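Local coordinates for outer membrane protein YopM (Yersinia pestis, PDB 1JL5) that probably alters host-cell physiology as a secreted leucine-rich-repeat effector, promoting bacterial survival in host tissues, at residues A[175-186]-A[196-207]; A[271-282]-A[289-298]. All blocks are in the same frame, centred on the assembly; numbering follows the deposited sequence.

Interaction 1 (A[175-186]-A[196-207]); sequences LEFIAAGNNQLE and FLTAIYADNNSL
Phe177 and Tyr201 meet on one face of two neighbouring parallel strands, 177-179 and 199-201. Their rings lie oblique to each other, centroids 5.1 Å apart, with Phe177 CE2 against Tyr201 CE1. Different first torsions bring them together: Phe177 carries CG anti to its own N (chi1 172°), whereas Tyr201 swings CG to the side of its N (chi1 -68°). The Phe177 ring also packs by CD2 against Ala199 CB at 3.5 Å, and Ala179 CB sits on Tyr201 CB. On the other face, Ile178 CG2 meets Leu197 CD1 at 3.9 Å; Leu175 and Leu197 run side by side, pointing the same way, as the inward leucines of a leucine-rich repeat do.

Beyond the strands the Asn205 amide ties the turns together. Asn205 ND2 donates to Ala180 O at 2.8 Å and to Ala202 O at 2.7 Å, both nearly in the amide plane. Ala180 O takes a second bond from Asn183 ND2, which arrives from the opposite face of the carbonyl plane. Such repeating buried asparagines, here one coil apart, are a hallmark of the fold.

Ser206 OG bonds to NE2 of His348 of the second subunit. Strand 157-159 flanks the pair on one side, and Val160 O also receives Asn183 ND2. Strand 219-221 follows on the other side, where Ile220 and Val221 touch Ile200 and Tyr201.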
# COMPACT_ATOMS: atom_id res chain seq x y z
N LEU A 175 4.96 29.22 -29.09
CA LEU A 175 4.80 28.15 -28.11
C LEU A 175 6.02 27.24 -28.02
O LEU A 175 6.43 26.63 -28.99
CB LEU A 175 3.57 27.31 -28.44
CG LEU A 175 3.20 26.31 -27.34
CD1 LEU A 175 3.06 27.05 -26.03
CD2 LEU A 175 1.92 25.59 -27.68
N GLU A 176 6.60 27.17 -26.83
CA GLU A 176 7.76 26.33 -26.61
C GLU A 176 7.35 25.18 -25.72
O GLU A 176 7.94 24.10 -25.75
CB GLU A 176 8.87 27.10 -25.91
CG GLU A 176 9.13 28.48 -26.46
CD GLU A 176 10.41 29.07 -25.91
OE1 GLU A 176 10.71 28.82 -24.72
OE2 GLU A 176 11.12 29.77 -26.66
N PHE A 177 6.33 25.43 -24.92
CA PHE A 177 5.88 24.43 -23.98
C PHE A 177 4.40 24.51 -23.74
O PHE A 177 3.86 25.57 -23.43
CB PHE A 177 6.65 24.61 -22.67
CG PHE A 177 6.15 23.77 -21.53
CD1 PHE A 177 4.90 24.00 -20.96
CD2 PHE A 177 6.95 22.76 -20.99
CE1 PHE A 177 4.46 23.25 -19.87
CE2 PHE A 177 6.52 22.01 -19.90
CZ PHE A 177 5.27 22.26 -19.34
N ILE A 178 3.73 23.38 -23.90
CA ILE A 178 2.32 23.33 -23.62
C ILE A 178 2.00 22.06 -22.84
O ILE A 178 2.32 20.95 -23.26
CB ILE A 178 1.45 23.38 -24.88
CG1 ILE A 178 -0.02 23.42 -24.45
CG2 ILE A 178 1.74 22.20 -25.79
CD1 ILE A 178 -0.99 23.73 -25.55
N ALA A 179 1.42 22.27 -21.67
CA ALA A 179 1.00 21.18 -20.82
C ALA A 179 -0.51 21.33 -20.87
O ALA A 179 -1.05 22.33 -20.41
CB ALA A 179 1.52 21.36 -19.41
N ALA A 180 -1.18 20.36 -21.47
CA ALA A 180 -2.63 20.38 -21.57
C ALA A 180 -3.11 19.02 -21.11
O ALA A 180 -4.18 18.55 -21.50
CB ALA A 180 -3.04 20.64 -23.00
N GLY A 181 -2.30 18.39 -20.29
CA GLY A 181 -2.65 17.08 -19.78
C GLY A 181 -3.82 17.16 -18.84
O GLY A 181 -4.16 18.23 -18.32
N ASN A 182 -4.46 16.02 -18.62
CA ASN A 182 -5.59 15.92 -17.73
C ASN A 182 -6.68 16.91 -18.09
O ASN A 182 -7.08 17.75 -17.30
CB ASN A 182 -5.16 16.12 -16.28
CG ASN A 182 -6.17 15.56 -15.29
OD1 ASN A 182 -6.12 15.85 -14.10
ND2 ASN A 182 -7.08 14.73 -15.79
N ASN A 183 -7.12 16.80 -19.33
CA ASN A 183 -8.19 17.63 -19.82
C ASN A 183 -9.11 16.64 -20.52
O ASN A 183 -9.07 15.45 -20.20
CB ASN A 183 -7.65 18.68 -20.79
CG ASN A 183 -7.26 19.95 -20.07
OD1 ASN A 183 -8.12 20.71 -19.63
ND2 ASN A 183 -5.96 20.17 -19.91
N GLN A 184 -9.92 17.11 -21.45
CA GLN A 184 -10.82 16.22 -22.15
C GLN A 184 -10.58 16.40 -23.63
O GLN A 184 -11.50 16.31 -24.45
CB GLN A 184 -12.26 16.56 -21.76
CG GLN A 184 -12.47 16.54 -20.26
CD GLN A 184 -13.71 17.28 -19.81
OE1 GLN A 184 -13.98 17.39 -18.61
NE2 GLN A 184 -14.47 17.79 -20.76
N LEU A 185 -9.33 16.66 -23.96
CA LEU A 185 -8.95 16.86 -25.34
C LEU A 185 -9.11 15.57 -26.12
O LEU A 185 -8.63 14.51 -25.71
CB LEU A 185 -7.50 17.33 -25.42
CG LEU A 185 -7.17 18.59 -24.62
CD1 LEU A 185 -5.69 18.92 -24.77
CD2 LEU A 185 -8.04 19.75 -25.11
N GLU A 186 -9.81 15.66 -27.24
CA GLU A 186 -10.00 14.51 -28.09
C GLU A 186 -9.01 14.65 -29.22
O GLU A 186 -8.71 13.71 -29.94
CB GLU A 186 -11.43 14.48 -28.60
CG GLU A 186 -12.44 14.29 -27.49
CD GLU A 186 -13.86 14.28 -27.99
OE1 GLU A 186 -14.19 13.41 -28.83
OE2 GLU A 186 -14.65 15.14 -27.55
N PHE A 196 9.11 26.28 -32.18
CA PHE A 196 9.79 26.24 -30.90
C PHE A 196 9.17 25.33 -29.86
O PHE A 196 9.62 25.30 -28.71
CB PHE A 196 9.89 27.67 -30.35
CG PHE A 196 10.49 28.64 -31.32
CD1 PHE A 196 11.83 28.55 -31.69
CD2 PHE A 196 9.69 29.61 -31.92
CE1 PHE A 196 12.37 29.42 -32.63
CE2 PHE A 196 10.23 30.49 -32.86
CZ PHE A 196 11.57 30.39 -33.22
N LEU A 197 8.14 24.59 -30.25
CA LEU A 197 7.50 23.69 -29.31
C LEU A 197 8.46 22.56 -28.97
O LEU A 197 8.77 21.71 -29.81
CB LEU A 197 6.21 23.13 -29.90
CG LEU A 197 5.39 22.28 -28.92
CD1 LEU A 197 5.09 23.09 -27.67
CD2 LEU A 197 4.11 21.84 -29.59
N THR A 198 8.94 22.54 -27.74
CA THR A 198 9.88 21.52 -27.34
C THR A 198 9.26 20.52 -26.38
O THR A 198 9.73 19.39 -26.25
CB THR A 198 11.09 22.14 -26.67
OG1 THR A 198 10.68 22.77 -25.46
CG2 THR A 198 11.72 23.18 -27.58
N ALA A 199 8.20 20.92 -25.71
CA ALA A 199 7.56 20.02 -24.76
C ALA A 199 6.05 20.06 -24.85
O ALA A 199 5.44 21.12 -24.82
CB ALA A 199 8.01 20.35 -23.34
N ILE A 200 5.47 18.88 -24.96
CA ILE A 200 4.03 18.76 -25.02
C ILE A 200 3.59 17.77 -23.96
O ILE A 200 4.06 16.64 -23.91
CB ILE A 200 3.54 18.19 -26.36
CG1 ILE A 200 3.93 19.11 -27.51
CG2 ILE A 200 2.03 17.99 -26.31
CD1 ILE A 200 3.63 18.51 -28.87
N TYR A 201 2.69 18.23 -23.10
CA TYR A 201 2.13 17.37 -22.08
C TYR A 201 0.67 17.38 -22.47
O TYR A 201 0.02 18.42 -22.44
CB TYR A 201 2.33 17.95 -20.69
CG TYR A 201 3.78 17.95 -20.27
CD1 TYR A 201 4.66 18.90 -20.77
CD2 TYR A 201 4.27 16.98 -19.40
CE1 TYR A 201 6.01 18.88 -20.42
CE2 TYR A 201 5.61 16.95 -19.04
CZ TYR A 201 6.47 17.91 -19.55
OH TYR A 201 7.80 17.89 -19.20
N ALA A 202 0.18 16.22 -22.89
CA ALA A 202 -1.20 16.10 -23.30
C ALA A 202 -1.70 14.77 -22.77
O ALA A 202 -2.65 14.19 -23.27
CB ALA A 202 -1.30 16.14 -24.81
N ASP A 203 -1.02 14.27 -21.75
CA ASP A 203 -1.40 13.02 -21.13
C ASP A 203 -2.77 13.21 -20.50
O ASP A 203 -3.24 14.34 -20.32
CB ASP A 203 -0.42 12.66 -20.02
CG ASP A 203 -0.28 13.77 -19.01
OD1 ASP A 203 0.22 14.86 -19.38
OD2 ASP A 203 -0.68 13.57 -17.84
N ASN A 204 -3.41 12.10 -20.16
CA ASN A 204 -4.71 12.16 -19.52
C ASN A 204 -5.71 13.02 -20.25
O ASN A 204 -6.27 13.96 -19.70
CB ASN A 204 -4.53 12.65 -18.09
CG ASN A 204 -3.84 11.63 -17.24
OD1 ASN A 204 -4.45 10.66 -16.82
ND2 ASN A 204 -2.54 11.82 -17.00
N ASN A 205 -5.91 12.68 -21.50
CA ASN A 205 -6.87 13.36 -22.34
C ASN A 205 -7.51 12.21 -23.08
O ASN A 205 -7.33 11.07 -22.68
CB ASN A 205 -6.16 14.31 -23.29
CG ASN A 205 -5.85 15.62 -22.62
OD1 ASN A 205 -6.76 16.35 -22.24
ND2 ASN A 205 -4.57 15.92 -22.44
N SER A 206 -8.25 12.48 -24.13
CA SER A 206 -8.85 11.39 -24.87
C SER A 206 -8.35 11.46 -26.29
O SER A 206 -9.11 11.29 -27.24
CB SER A 206 -10.37 11.48 -24.81
OG SER A 206 -10.80 11.18 -23.49
N LEU A 207 -7.06 11.72 -26.42
CA LEU A 207 -6.45 11.80 -27.73
C LEU A 207 -6.39 10.40 -28.32
O LEU A 207 -5.93 9.47 -27.67
CB LEU A 207 -5.04 12.38 -27.62
CG LEU A 207 -4.95 13.77 -26.99
CD1 LEU A 207 -3.49 14.19 -26.91
CD2 LEU A 207 -5.75 14.76 -27.83
O HOH W 1 6.42 26.86 -31.51
O HOH W 2 -10.64 12.85 -21.48

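Interaction 2 (A[271-282]-A[289-298]). With CA (calcium ion), chain E.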
# COMPACT_ATOMS: atom_id res chain seq x y z
N ASP A 271 6.59 -5.78 -29.03
CA ASP A 271 7.91 -5.49 -29.55
C ASP A 271 8.16 -4.01 -29.51
O ASP A 271 7.24 -3.21 -29.35
CB ASP A 271 8.03 -5.96 -31.01
CG ASP A 271 7.87 -7.46 -31.15
OD1 ASP A 271 8.69 -8.21 -30.57
OD2 ASP A 271 6.93 -7.89 -31.86
N LEU A 272 9.42 -3.66 -29.66
CA LEU A 272 9.83 -2.28 -29.68
C LEU A 272 10.62 -2.11 -30.95
O LEU A 272 11.28 -3.04 -31.41
CB LEU A 272 10.73 -1.99 -28.49
CG LEU A 272 10.05 -1.98 -27.13
CD1 LEU A 272 11.10 -1.95 -26.04
CD2 LEU A 272 9.12 -0.78 -27.07
N PRO A 273 10.54 -0.92 -31.55
CA PRO A 273 11.33 -0.75 -32.77
C PRO A 273 12.76 -0.67 -32.28
O PRO A 273 13.01 -0.72 -31.08
CB PRO A 273 10.82 0.58 -33.33
CG PRO A 273 10.38 1.32 -32.10
CD PRO A 273 9.70 0.26 -31.28
N GLU A 274 13.71 -0.57 -33.19
CA GLU A 274 15.09 -0.46 -32.76
C GLU A 274 15.12 0.67 -31.75
O GLU A 274 14.52 1.73 -31.96
CB GLU A 274 16.00 -0.15 -33.94
CG GLU A 274 16.51 -1.40 -34.61
CD GLU A 274 17.27 -2.27 -33.64
OE1 GLU A 274 18.08 -1.73 -32.87
OE2 GLU A 274 17.06 -3.50 -33.66
N LEU A 275 15.80 0.46 -30.64
CA LEU A 275 15.86 1.48 -29.62
C LEU A 275 17.04 2.40 -29.79
O LEU A 275 18.17 1.96 -29.93
CB LEU A 275 15.91 0.83 -28.25
CG LEU A 275 14.67 0.02 -27.90
CD1 LEU A 275 14.85 -0.64 -26.54
CD2 LEU A 275 13.44 0.93 -27.91
N PRO A 276 16.78 3.72 -29.80
CA PRO A 276 17.89 4.66 -29.94
C PRO A 276 18.88 4.36 -28.83
O PRO A 276 18.49 4.08 -27.70
CB PRO A 276 17.21 6.01 -29.77
CG PRO A 276 15.86 5.76 -30.39
CD PRO A 276 15.48 4.42 -29.81
N GLN A 277 20.16 4.41 -29.16
CA GLN A 277 21.18 4.14 -28.16
C GLN A 277 21.21 5.25 -27.13
O GLN A 277 21.85 5.13 -26.10
CB GLN A 277 22.53 4.00 -28.83
CG GLN A 277 22.59 2.77 -29.69
CD GLN A 277 23.78 2.80 -30.59
OE1 GLN A 277 24.92 2.88 -30.13
NE2 GLN A 277 23.54 2.74 -31.90
N SER A 278 20.52 6.33 -27.44
CA SER A 278 20.45 7.46 -26.52
C SER A 278 19.44 7.13 -25.42
O SER A 278 19.34 7.85 -24.43
CB SER A 278 19.99 8.69 -27.28
OG SER A 278 18.88 8.37 -28.10
N LEU A 279 18.69 6.05 -25.60
CA LEU A 279 17.68 5.66 -24.63
C LEU A 279 18.29 5.25 -23.31
O LEU A 279 19.00 4.24 -23.22
CB LEU A 279 16.82 4.53 -25.18
CG LEU A 279 15.44 4.38 -24.53
CD1 LEU A 279 14.63 5.66 -24.76
CD2 LEU A 279 14.73 3.18 -25.12
N THR A 280 18.01 6.02 -22.27
CA THR A 280 18.54 5.74 -20.95
C THR A 280 17.40 5.37 -20.01
O THR A 280 17.62 4.76 -18.96
CB THR A 280 19.23 6.97 -20.37
OG1 THR A 280 18.30 8.06 -20.38
CG2 THR A 280 20.45 7.33 -21.22
N PHE A 281 16.19 5.74 -20.40
CA PHE A 281 15.02 5.46 -19.59
C PHE A 281 13.99 4.76 -20.44
O PHE A 281 13.48 5.31 -21.42
CB PHE A 281 14.45 6.76 -19.03
CG PHE A 281 13.19 6.58 -18.24
CD1 PHE A 281 11.99 6.27 -18.87
CD2 PHE A 281 13.20 6.69 -16.85
CE1 PHE A 281 10.82 6.08 -18.14
CE2 PHE A 281 12.04 6.50 -16.11
CZ PHE A 281 10.85 6.19 -16.75
N LEU A 282 13.69 3.53 -20.07
CA LEU A 282 12.72 2.76 -20.82
C LEU A 282 11.70 2.11 -19.91
O LEU A 282 12.03 1.29 -19.06
CB LEU A 282 13.43 1.69 -21.64
CG LEU A 282 12.53 0.79 -22.48
CD1 LEU A 282 11.75 1.62 -23.49
CD2 LEU A 282 13.40 -0.24 -23.19
N PHE A 289 5.16 -7.87 -23.61
CA PHE A 289 6.45 -8.38 -24.00
C PHE A 289 6.61 -9.75 -23.39
O PHE A 289 6.37 -9.94 -22.20
CB PHE A 289 7.55 -7.46 -23.49
CG PHE A 289 7.62 -6.17 -24.22
CD1 PHE A 289 8.27 -6.09 -25.44
CD2 PHE A 289 7.02 -5.03 -23.70
CE1 PHE A 289 8.30 -4.89 -26.15
CE2 PHE A 289 7.04 -3.84 -24.39
CZ PHE A 289 7.69 -3.77 -25.62
N SER A 290 6.99 -10.72 -24.21
CA SER A 290 7.22 -12.07 -23.72
C SER A 290 8.70 -12.12 -23.39
O SER A 290 9.21 -13.08 -22.82
CB SER A 290 6.85 -13.09 -24.79
OG SER A 290 7.49 -12.77 -26.01
N GLY A 291 9.39 -11.05 -23.75
CA GLY A 291 10.80 -10.95 -23.48
C GLY A 291 11.33 -9.64 -24.02
O GLY A 291 10.61 -8.88 -24.66
N LEU A 292 12.60 -9.37 -23.74
CA LEU A 292 13.25 -8.18 -24.23
C LEU A 292 14.50 -8.73 -24.88
O LEU A 292 15.41 -9.21 -24.21
CB LEU A 292 13.60 -7.23 -23.08
CG LEU A 292 12.36 -6.61 -22.43
CD1 LEU A 292 12.77 -5.72 -21.27
CD2 LEU A 292 11.57 -5.82 -23.48
N SER A 293 14.51 -8.70 -26.21
CA SER A 293 15.63 -9.22 -26.98
C SER A 293 16.82 -8.29 -26.94
O SER A 293 17.96 -8.73 -26.99
CB SER A 293 15.19 -9.45 -28.42
OG SER A 293 14.72 -8.24 -28.99
N GLU A 294 16.54 -6.99 -26.85
CA GLU A 294 17.60 -5.99 -26.83
C GLU A 294 17.28 -4.85 -25.91
O GLU A 294 16.12 -4.49 -25.69
CB GLU A 294 17.80 -5.38 -28.21
CG GLU A 294 18.29 -6.28 -29.29
CD GLU A 294 18.67 -5.49 -30.52
OE1 GLU A 294 17.82 -4.72 -31.01
OE2 GLU A 294 19.83 -5.64 -30.97
N LEU A 295 18.34 -4.25 -25.39
CA LEU A 295 18.20 -3.10 -24.54
C LEU A 295 19.24 -2.11 -25.00
O LEU A 295 20.35 -2.49 -25.38
CB LEU A 295 18.43 -3.48 -23.08
CG LEU A 295 17.29 -4.33 -22.52
CD1 LEU A 295 17.60 -4.70 -21.09
CD2 LEU A 295 15.98 -3.56 -22.63
N PRO A 296 18.89 -0.82 -25.01
CA PRO A 296 19.83 0.21 -25.43
C PRO A 296 21.11 0.04 -24.59
O PRO A 296 21.04 -0.27 -23.40
CB PRO A 296 19.08 1.50 -25.11
CG PRO A 296 17.66 1.11 -25.31
CD PRO A 296 17.59 -0.24 -24.65
N PRO A 297 22.28 0.24 -25.20
CA PRO A 297 23.57 0.09 -24.52
C PRO A 297 23.82 1.06 -23.37
O PRO A 297 24.67 0.81 -22.52
CB PRO A 297 24.57 0.27 -25.65
CG PRO A 297 23.90 1.31 -26.48
CD PRO A 297 22.47 0.81 -26.54
N ASN A 298 23.09 2.16 -23.35
CA ASN A 298 23.26 3.17 -22.32
C ASN A 298 22.03 3.30 -21.44
O ASN A 298 21.85 4.31 -20.75
CB ASN A 298 23.56 4.52 -22.97
CG ASN A 298 24.63 4.41 -24.02
OD1 ASN A 298 25.74 3.95 -23.74
ND2 ASN A 298 24.31 4.82 -25.24
CA CA E . 19.32 -3.59 -32.11
O HOH W 3 16.85 -2.00 -30.19
O HOH W 4 26.14 3.74 -27.54
O HOH W 5 18.81 -5.70 -33.58
O HOH W 6 20.65 -2.98 -34.00
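Segments 271-282 and 289-298 pack without regular strand pairing; the closest backbone approach, 5.0 Å between the CA atoms of Gln277 and Pro296, falls at the type I turn from Pro276 to Leu279. Across the gap Glu274 and Glu294 share one calcium ion, both carboxylates binding it in bidentate fashion, Glu274 the less evenly because its OE2 makes the longer bond. Glu274 OE1 lies 2.4 Å and Glu294 OE1 2.2 Å from the metal, and two waters also bind it. The carboxylate planes are turned 76° against each other. Glu294 reaches the ion with its chain extended, whereas Glu274 must bend at chi2 (-58°) to come round to it. Glu274 OE2 and Glu294 OE1 consequently stand only 3.0 Å apart, a closeness that the shared cation would offset. A further water accepts from Leu275 N and lies within donating reach of Glu294 OE1.

These segments belong to successive coils of the leucine-rich-repeat solenoid, largely in the returning part of each repeat that follows its short parallel strand. Here prolines and leucines interlock. The Pro296 ring presses CG against Leu275 CB at 3.4 Å, tighter than usual, and against Leu279 CB at 3.5 Å. Pro297 lies crosswise to the aliphatic part of Gln277. Asn298 ND2 donates to Gln277 O at 2.6 Å, tilted from the carbonyl plane, while a water bridges this same ND2 to Gln277 OE1. At the other end Phe289 meets Leu272 at about a right angle, ring atom CZ being 3.3 Å from Leu272 CG and the backbone Leu272 N lying at the ring edge. The Phe289 backbone N is bonded in turn to Asn307 OD1 in the next coil, and Leu282 CD2 touches Leu295 CD2 from the core side.

How the interactions relate
The two interactions come in series along the chain, interaction 1 in repeats 6 and 7 and interaction 2 in repeats 10 to 12. Their centres lie 26 Å apart and their nearest atoms about 12 Å, so they do not touch. Both reach the same run of parallel strands: 177-179 and 199-201 in interaction 1, and 281-283 in interaction 2, with 219-221, 241-243 and 261-263 between them. Interaction 1 joins neighbouring coils through the strands and the turns that follow, whereas interaction 2 joins their returning parts. Backbone pairing and return-side packing of this sort, repeated from coil to coil, are consistent with the curved solenoid, four copies of which form the hollow cylinder.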